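Local atomic coordinates of transcriptional regulator of the TetR/AcrR family (PDB entry 3DCF), a protein that probably binds operator DNA through a helix-turn-helix motif and regulates transcription as a repressor of the TetR/AcrR family. Residues H115-L120 and A184-Y188. Residues are numbered along the deposited sequence; the frame is centred on the assembly and turned at random.
Sequences HTRTIL and AIWTY
In the all-helical C-terminal domain of this TetR-type regulator, Ile-119 of helix 104-121 packs as a knob into a hole formed by Ala-184, Ile-185, Thr-187 and Tyr-188, near the end of helix 173-185, which a short, weakly bonded helix follows. The CG2 branch of Ile-119, anti to the backbone N, reaches Thr-187 OG1 at 3.3 Å, while CD1, at the end of the other branch, lies 4.4 Å from Ile-185 CG1. One turn earlier, His-115 presents the edge of its imidazole: NE2 is 3.5 Å from Ile-185 CG1 and CD2 is 3.8 Å from Ala-184 CB, both carbons near the ring plane. The small Ala-184 lets the backbones draw close, its CA 5.3 Å from that of Thr-116, whose hydroxyl is hydrogen-bonded to the carbonyl of Leu-112. Thr-187 OG1, set between its backbone N and carbonyl carbon (chi1 57°), turns back to donate a 2.7 Å hydrogen bond to Ala-184 O, almost in line with the carbonyl bond (C=O...OG1 166°). A valine here would probably leave Ala-184 O without its hydroxyl partner and residues 184-187 less firmly tied together. Beyond it, Leu-120 CD2 approaches Thr-187 CB at 4.0 Å, the two side chains nearly perpendicular, beside Val-203 and Ile-206 of helix 199-212. Trp-186, turned away from helix 104-121, meets Tyr-130 of the second subunit edge-to-face.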
ATOM      1  N   HIS A 115       0.434   1.653  15.737  1.00 33.87           N
ATOM      2  CA  HIS A 115      -0.208   1.344  14.447  1.00 34.99           C
ATOM      3  C   HIS A 115       0.481   0.189  13.710  1.00 35.03           C
ATOM      4  O   HIS A 115      -0.192  -0.744  13.263  1.00 34.00           O
ATOM      5  CB  HIS A 115      -0.299   2.600  13.563  1.00 35.21           C
ATOM      6  CG  HIS A 115      -1.066   2.395  12.294  1.00 36.40           C
ATOM      7  ND1 HIS A 115      -2.433   2.200  12.272  1.00 37.96           N
ATOM      8  CD2 HIS A 115      -0.663   2.372  11.003  1.00 37.63           C
ATOM      9  CE1 HIS A 115      -2.835   2.050  11.022  1.00 39.65           C
ATOM     10  NE2 HIS A 115      -1.780   2.149  10.232  1.00 40.13           N
ATOM     11  N   THR A 116       1.811   0.241  13.642  1.00 35.58           N
ATOM     12  CA  THR A 116       2.627  -0.806  12.999  1.00 36.24           C
ATOM     13  C   THR A 116       2.540  -2.139  13.745  1.00 36.74           C
ATOM     14  O   THR A 116       2.427  -3.184  13.103  1.00 36.55           O
ATOM     15  CB  THR A 116       4.099  -0.377  12.871  1.00 36.13           C
ATOM     16  OG1 THR A 116       4.161   0.977  12.409  1.00 35.19           O
ATOM     17  CG2 THR A 116       4.844  -1.285  11.888  1.00 36.22           C
ATOM     18  N   ARG A 117       2.609  -2.095  15.086  1.00 38.08           N
ATOM     19  CA  ARG A 117       2.409  -3.290  15.950  1.00 38.82           C
ATOM     20  C   ARG A 117       1.066  -3.953  15.645  1.00 38.56           C
ATOM     21  O   ARG A 117       0.997  -5.173  15.511  1.00 39.08           O
ATOM     22  CB  ARG A 117       2.451  -2.958  17.463  1.00 39.02           C
ATOM     23  CG  ARG A 117       3.832  -2.918  18.130  1.00 41.70           C
ATOM     24  CD  ARG A 117       3.702  -2.863  19.683  1.00 42.28           C
ATOM     25  NE  ARG A 117       3.117  -1.603  20.184  1.00 48.08           N
ATOM     26  CZ  ARG A 117       2.687  -1.357  21.439  1.00 49.72           C
ATOM     27  NH1 ARG A 117       2.719  -2.292  22.401  1.00 52.65           N
ATOM     28  NH2 ARG A 117       2.189  -0.152  21.735  1.00 48.89           N
ATOM     29  N   THR A 118       0.014  -3.137  15.543  1.00 38.18           N
ATOM     30  CA  THR A 118      -1.332  -3.626  15.231  1.00 39.46           C
ATOM     31  C   THR A 118      -1.401  -4.249  13.837  1.00 39.87           C
ATOM     32  O   THR A 118      -2.114  -5.244  13.668  1.00 40.24           O
ATOM     33  CB  THR A 118      -2.400  -2.513  15.362  1.00 39.40           C
ATOM     34  OG1 THR A 118      -2.250  -1.875  16.633  1.00 39.65           O
ATOM     35  CG2 THR A 118      -3.830  -3.072  15.232  1.00 36.58           C
ATOM     36  N   ILE A 119      -0.676  -3.674  12.859  1.00 40.44           N
ATOM     37  CA  ILE A 119      -0.632  -4.224  11.481  1.00 41.24           C
ATOM     38  C   ILE A 119       0.002  -5.633  11.470  1.00 42.31           C
ATOM     39  O   ILE A 119      -0.616  -6.587  10.964  1.00 42.22           O
ATOM     40  CB  ILE A 119       0.134  -3.310  10.446  1.00 40.62           C
ATOM     41  CG1 ILE A 119      -0.504  -1.918  10.272  1.00 40.90           C
ATOM     42  CG2 ILE A 119       0.196  -3.971   9.074  1.00 39.15           C
ATOM     43  CD1 ILE A 119      -1.943  -1.903   9.847  1.00 41.80           C
ATOM     44  N   LEU A 120       1.209  -5.743  12.045  1.00 42.82           N
ATOM     45  CA  LEU A 120       1.973  -7.018  12.098  1.00 43.48           C
ATOM     46  C   LEU A 120       1.265  -8.156  12.863  1.00 44.23           C
ATOM     47  O   LEU A 120       1.498  -9.336  12.569  1.00 44.75           O
ATOM     48  CB  LEU A 120       3.389  -6.792  12.660  1.00 43.14           C
ATOM     49  CG  LEU A 120       4.300  -5.823  11.889  1.00 43.57           C
ATOM     50  CD1 LEU A 120       5.626  -5.696  12.609  1.00 45.03           C
ATOM     51  CD2 LEU A 120       4.517  -6.227  10.421  1.00 42.53           C
ATOM     52  N   ALA A 184       3.784   2.448   7.271  1.00 33.56           N
ATOM     53  CA  ALA A 184       3.449   1.437   8.290  1.00 33.89           C
ATOM     54  C   ALA A 184       2.553   0.326   7.724  1.00 34.82           C
ATOM     55  O   ALA A 184       2.812  -0.851   7.958  1.00 35.26           O
ATOM     56  CB  ALA A 184       2.767   2.093   9.493  1.00 33.31           C
ATOM     57  N   ILE A 185       1.517   0.719   6.974  1.00 35.56           N
ATOM     58  CA  ILE A 185       0.542  -0.212   6.365  1.00 35.15           C
ATOM     59  C   ILE A 185       1.167  -1.170   5.329  1.00 35.95           C
ATOM     60  O   ILE A 185       0.896  -2.362   5.364  1.00 36.41           O
ATOM     61  CB  ILE A 185      -0.661   0.569   5.726  1.00 35.00           C
ATOM     62  CG1 ILE A 185      -1.481   1.303   6.803  1.00 33.79           C
ATOM     63  CG2 ILE A 185      -1.600  -0.382   4.952  1.00 35.68           C
ATOM     64  CD1 ILE A 185      -2.383   2.414   6.278  1.00 33.01           C
ATOM     65  N   TRP A 186       2.042  -0.659   4.464  1.00 36.63           N
ATOM     66  CA  TRP A 186       2.689  -1.454   3.370  1.00 36.91           C
ATOM     67  C   TRP A 186       3.387  -2.749   3.818  1.00 37.19           C
ATOM     68  O   TRP A 186       3.587  -3.665   3.011  1.00 36.93           O
ATOM     69  CB  TRP A 186       3.669  -0.579   2.583  1.00 37.41           C
ATOM     70  CG  TRP A 186       4.063  -1.110   1.239  1.00 38.58           C
ATOM     71  CD1 TRP A 186       5.294  -1.569   0.857  1.00 38.76           C
ATOM     72  CD2 TRP A 186       3.215  -1.224   0.090  1.00 40.27           C
ATOM     73  NE1 TRP A 186       5.266  -1.955  -0.467  1.00 39.90           N
ATOM     74  CE2 TRP A 186       4.004  -1.760  -0.962  1.00 37.90           C
ATOM     75  CE3 TRP A 186       1.856  -0.928  -0.156  1.00 39.89           C
ATOM     76  CZ2 TRP A 186       3.484  -2.006  -2.248  1.00 40.58           C
ATOM     77  CZ3 TRP A 186       1.329  -1.174  -1.447  1.00 39.35           C
ATOM     78  CH2 TRP A 186       2.152  -1.705  -2.475  1.00 40.03           C
ATOM     79  N   THR A 187       3.759  -2.812   5.102  1.00 37.93           N
ATOM     80  CA  THR A 187       4.295  -4.029   5.728  1.00 38.21           C
ATOM     81  C   THR A 187       3.435  -5.281   5.467  1.00 38.96           C
ATOM     82  O   THR A 187       4.004  -6.375   5.377  1.00 39.67           O
ATOM     83  CB  THR A 187       4.458  -3.864   7.251  1.00 37.79           C
ATOM     84  OG1 THR A 187       3.198  -3.511   7.824  1.00 40.27           O
ATOM     85  CG2 THR A 187       5.484  -2.780   7.604  1.00 35.46           C
ATOM     86  N   TYR A 188       2.103  -5.132   5.320  1.00 39.38           N
ATOM     87  CA  TYR A 188       1.224  -6.297   5.054  1.00 40.51           C
ATOM     88  C   TYR A 188       1.546  -7.003   3.728  1.00 40.61           C
ATOM     89  O   TYR A 188       1.319  -8.199   3.615  1.00 40.47           O
ATOM     90  CB  TYR A 188      -0.297  -5.992   5.194  1.00 41.96           C
ATOM     91  CG  TYR A 188      -1.049  -5.449   3.973  1.00 43.88           C
ATOM     92  CD1 TYR A 188      -1.546  -6.319   2.969  1.00 44.79           C
ATOM     93  CD2 TYR A 188      -1.335  -4.080   3.848  1.00 45.73           C
ATOM     94  CE1 TYR A 188      -2.269  -5.813   1.847  1.00 45.78           C
ATOM     95  CE2 TYR A 188      -2.057  -3.570   2.742  1.00 46.13           C
ATOM     96  CZ  TYR A 188      -2.523  -4.435   1.756  1.00 45.13           C
ATOM     97  OH  TYR A 188      -3.214  -3.894   0.704  1.00 43.64           O
TER